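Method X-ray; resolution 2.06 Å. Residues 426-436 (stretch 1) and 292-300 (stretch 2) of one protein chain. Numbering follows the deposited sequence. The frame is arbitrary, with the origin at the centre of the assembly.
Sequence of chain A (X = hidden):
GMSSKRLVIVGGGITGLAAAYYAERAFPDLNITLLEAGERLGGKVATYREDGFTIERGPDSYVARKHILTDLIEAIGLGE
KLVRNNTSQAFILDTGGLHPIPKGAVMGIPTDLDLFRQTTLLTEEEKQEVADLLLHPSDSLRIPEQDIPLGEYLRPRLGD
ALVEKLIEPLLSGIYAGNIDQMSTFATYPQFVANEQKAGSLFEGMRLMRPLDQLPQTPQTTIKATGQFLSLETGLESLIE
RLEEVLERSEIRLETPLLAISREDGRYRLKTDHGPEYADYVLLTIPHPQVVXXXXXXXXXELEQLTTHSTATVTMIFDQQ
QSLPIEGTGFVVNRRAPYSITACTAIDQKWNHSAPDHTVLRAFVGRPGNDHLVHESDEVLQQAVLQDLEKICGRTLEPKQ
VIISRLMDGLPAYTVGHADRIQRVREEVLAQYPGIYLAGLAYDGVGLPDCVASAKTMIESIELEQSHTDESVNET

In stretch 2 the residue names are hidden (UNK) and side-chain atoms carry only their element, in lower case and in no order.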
# COMPACT_ATOMS: atom_id res chain seq x y z
N GLU A 426 9.32 20.18 9.49
CA GLU A 426 9.76 21.48 10.03
C GLU A 426 10.91 21.32 10.99
O GLU A 426 11.85 22.12 11.00
CB GLU A 426 8.60 22.18 10.75
CG GLU A 426 7.51 22.65 9.81
CD GLU A 426 6.26 23.11 10.54
OE1 GLU A 426 6.30 23.21 11.80
OE2 GLU A 426 5.24 23.37 9.85
N GLU A 427 10.85 20.28 11.82
CA GLU A 427 11.93 20.00 12.71
C GLU A 427 13.18 19.63 11.92
O GLU A 427 14.27 20.07 12.24
CB GLU A 427 11.58 18.86 13.65
CG GLU A 427 12.76 18.33 14.47
CD GLU A 427 13.16 19.22 15.66
OE1 GLU A 427 12.74 20.38 15.72
OE2 GLU A 427 13.87 18.72 16.56
N VAL A 428 13.05 18.74 10.94
CA VAL A 428 14.22 18.39 10.11
C VAL A 428 14.77 19.63 9.39
O VAL A 428 15.96 19.85 9.34
CB VAL A 428 13.93 17.26 9.15
CG1 VAL A 428 15.11 17.05 8.19
CG2 VAL A 428 13.62 15.97 9.93
N LEU A 429 13.91 20.46 8.84
CA LEU A 429 14.43 21.61 8.13
C LEU A 429 15.13 22.61 9.09
O LEU A 429 16.16 23.18 8.73
CB LEU A 429 13.36 22.24 7.23
CG LEU A 429 13.22 21.45 5.91
CD1 LEU A 429 11.88 21.77 5.13
CD2 LEU A 429 14.49 21.56 4.97
N ALA A 430 14.64 22.72 10.32
CA ALA A 430 15.22 23.63 11.28
C ALA A 430 16.56 23.07 11.84
O ALA A 430 17.50 23.83 12.05
CB ALA A 430 14.22 23.92 12.44
N GLN A 431 16.66 21.77 12.06
CA GLN A 431 17.90 21.18 12.55
C GLN A 431 18.87 20.81 11.45
O GLN A 431 20.08 20.80 11.69
CB GLN A 431 17.61 19.96 13.40
CG GLN A 431 16.94 20.34 14.70
CD GLN A 431 17.80 21.30 15.53
OE1 GLN A 431 18.90 20.96 15.95
NE2 GLN A 431 17.30 22.48 15.74
N TYR A 432 18.35 20.47 10.26
CA TYR A 432 19.19 20.13 9.11
C TYR A 432 18.69 20.79 7.82
O TYR A 432 18.11 20.14 6.95
CB TYR A 432 19.22 18.62 8.92
CG TYR A 432 19.82 17.83 10.07
CD1 TYR A 432 19.02 17.45 11.19
CD2 TYR A 432 21.13 17.40 10.01
CE1 TYR A 432 19.56 16.70 12.21
CE2 TYR A 432 21.67 16.62 11.04
CZ TYR A 432 20.88 16.27 12.12
OH TYR A 432 21.41 15.49 13.13
N PRO A 433 18.94 22.08 7.68
CA PRO A 433 18.48 22.78 6.50
C PRO A 433 19.02 22.07 5.28
O PRO A 433 20.17 21.62 5.30
CB PRO A 433 19.09 24.18 6.64
CG PRO A 433 19.47 24.32 8.07
CD PRO A 433 19.77 22.93 8.55
N GLY A 434 18.17 21.93 4.26
CA GLY A 434 18.50 21.16 3.05
C GLY A 434 18.22 19.65 3.08
O GLY A 434 18.52 18.94 2.11
N ILE A 435 17.63 19.15 4.16
CA ILE A 435 17.30 17.74 4.21
C ILE A 435 15.79 17.59 4.15
O ILE A 435 15.07 18.25 4.88
CB ILE A 435 17.97 17.04 5.42
CG1 ILE A 435 19.50 17.23 5.31
CG2 ILE A 435 17.60 15.55 5.50
CD1 ILE A 435 20.31 16.36 6.23
N TYR A 436 15.34 16.77 3.20
CA TYR A 436 13.92 16.59 2.87
C TYR A 436 13.63 15.10 2.98
O TYR A 436 14.54 14.26 2.86
CB TYR A 436 13.59 17.15 1.46
CG TYR A 436 13.84 18.64 1.31
CD1 TYR A 436 15.11 19.17 1.03
CD2 TYR A 436 12.81 19.53 1.48
CE1 TYR A 436 15.32 20.57 0.96
CE2 TYR A 436 13.00 20.93 1.39
CZ TYR A 436 14.26 21.43 1.13
OH TYR A 436 14.38 22.78 1.05
N UNK A 292 17.46 7.68 13.33
CA UNK A 292 18.83 7.38 13.77
C UNK A 292 19.86 8.27 13.07
O UNK A 292 20.82 8.69 13.69
n UNK A 292 20.58 3.25 15.29
o UNK A 292 19.63 3.14 13.26
c UNK A 292 19.78 3.71 14.34
c UNK A 292 19.20 5.94 13.48
c UNK A 292 19.07 5.01 14.63
N UNK A 293 19.67 8.51 11.77
CA UNK A 293 20.59 9.34 10.98
C UNK A 293 20.54 10.82 11.33
O UNK A 293 21.49 11.57 11.03
c UNK A 293 20.29 9.18 9.47
c UNK A 293 19.99 7.86 7.42
c UNK A 293 20.62 7.84 8.80
c UNK A 293 22.11 7.52 8.73
N UNK A 294 19.45 11.28 11.96
CA UNK A 294 19.30 12.71 12.28
C UNK A 294 19.15 12.94 13.78
O UNK A 294 18.10 13.36 14.24
c UNK A 294 19.30 13.94 9.29
c UNK A 294 16.74 13.56 9.40
c UNK A 294 18.14 13.34 11.51
c UNK A 294 18.13 13.16 9.99
N UNK A 295 20.23 12.70 14.53
CA UNK A 295 20.15 12.70 16.00
C UNK A 295 19.88 14.04 16.65
O UNK A 295 19.40 14.05 17.77
c UNK A 295 21.55 12.22 14.07
c UNK A 295 22.41 12.44 15.25
c UNK A 295 21.52 12.16 16.42
N UNK A 296 20.16 15.15 15.97
CA UNK A 296 19.82 16.49 16.48
C UNK A 296 18.39 16.87 16.25
O UNK A 296 17.96 17.92 16.68
o UNK A 296 23.00 17.78 15.22
c UNK A 296 22.18 17.29 16.02
c UNK A 296 20.70 17.55 15.82
o UNK A 296 22.51 16.54 16.96
N UNK A 297 17.65 16.04 15.53
CA UNK A 297 16.26 16.30 15.31
C UNK A 297 15.44 15.48 16.31
O UNK A 297 15.69 14.31 16.52
c UNK A 297 15.89 15.98 13.91
N UNK A 298 14.44 16.13 16.91
CA UNK A 298 13.54 15.48 17.87
C UNK A 298 12.29 15.04 17.10
O UNK A 298 11.46 15.87 16.74
n UNK A 298 10.66 15.45 21.47
n UNK A 298 12.54 14.75 20.73
c UNK A 298 12.26 15.92 20.05
c UNK A 298 11.57 14.51 21.59
c UNK A 298 11.07 16.35 20.52
c UNK A 298 13.18 16.48 18.99
N UNK A 299 12.20 13.74 16.84
CA UNK A 299 11.22 13.18 15.91
C UNK A 299 10.37 12.05 16.55
O UNK A 299 10.33 10.92 16.06
c UNK A 299 13.49 12.95 12.66
c UNK A 299 12.02 12.61 14.74
c UNK A 299 12.83 13.62 13.90
c UNK A 299 11.97 14.77 13.48
N UNK A 300 9.70 12.35 17.69
CA UNK A 300 8.96 11.28 18.38
C UNK A 300 7.83 10.76 17.49
O UNK A 300 7.48 9.58 17.58
c UNK A 300 9.56 13.64 18.37
c UNK A 300 8.40 11.99 19.62
c UNK A 300 8.35 13.44 19.26

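Position 292 has three side-chain carbons, the third carrying one oxygen and one nitrogen. It lies in a helix and is out of reach of stretch 1. It is Gln-292.

Position 293 has four carbons, forked at the second. The backbone is still helical, and the side chain does not reach stretch 1. A fork at the second carbon means leucine: Leu-293.

Position 294 also has four carbons forked at the second, and its CB points toward stretch 1. One terminal carbon sits over a face of the Tyr-432 ring. Val-428 and Ile-435 are also in contact. This is Leu-294. Its CD2 is 3.7 Å from the centroid of the Tyr-432 ring, almost exactly on the normal, a CH-pi contact. Leu-294 CD2 also lies 4.0 Å from Ile-435 CD1, and Leu-294 CD1 lies 4.0 Å from Val-428 CG2.

Position 295 has three carbons closing a ring onto the backbone N. That N is 3.3 Å from Tyr-432 OH, but it has no hydrogen to share, so no hydrogen bond forms. This is Pro-295.

Position 296 has two carbons, the second carrying two oxygens. Its backbone N donates to Tyr-432 OH at 3.1 Å. Its backbone O lies 3.3 Å from Gln-431 OE1; both are acceptors, so this is contact without a bond. The short carboxylate is Asp-296.

Position 297 has a single carbon. This CB packs 4.0 Å from Glu-427 CG and 4.1 Å from Tyr-432 CE1. The backbone N bonds back to Leu-294 O at 3.0 Å, closing a type I turn. It is Ala-297.

Position 298 has one carbon, then a five-membered ring of three carbons and two nitrogens. The backbone N donates to Glu-427 OE2 at 2.7 Å, while the ring leads away from stretch 1. It is His-298.

Position 299 has four carbons forked at the second. The ends of the fork lie near Glu-427 CG and Val-428 CG2. This is Leu-299. Its CD2 is 3.8 Å from Glu-427 CG, and its CD1 is 4.1 Å from Val-428 CG2.

Position 300 has three carbons closing a ring onto N. It is Pro-300, in the first turn of a helix and without contact to stretch 1.

The contact buries 480 Å² in all. Leu-294 makes most of the apolar contacts, against Tyr-432, Val-428 and Ile-435; Leu-299 adds to them at Val-428, and Ala-297 at Tyr-432. Two side chains of stretch 1, Tyr-432 and Glu-427, accept backbone NH groups from Asp-296 and His-298. Both bonds are nearly straight, and they hold the turn and the residue after it against the end of the helix.

Stretch 2 (292-300) QLLPDAHLP
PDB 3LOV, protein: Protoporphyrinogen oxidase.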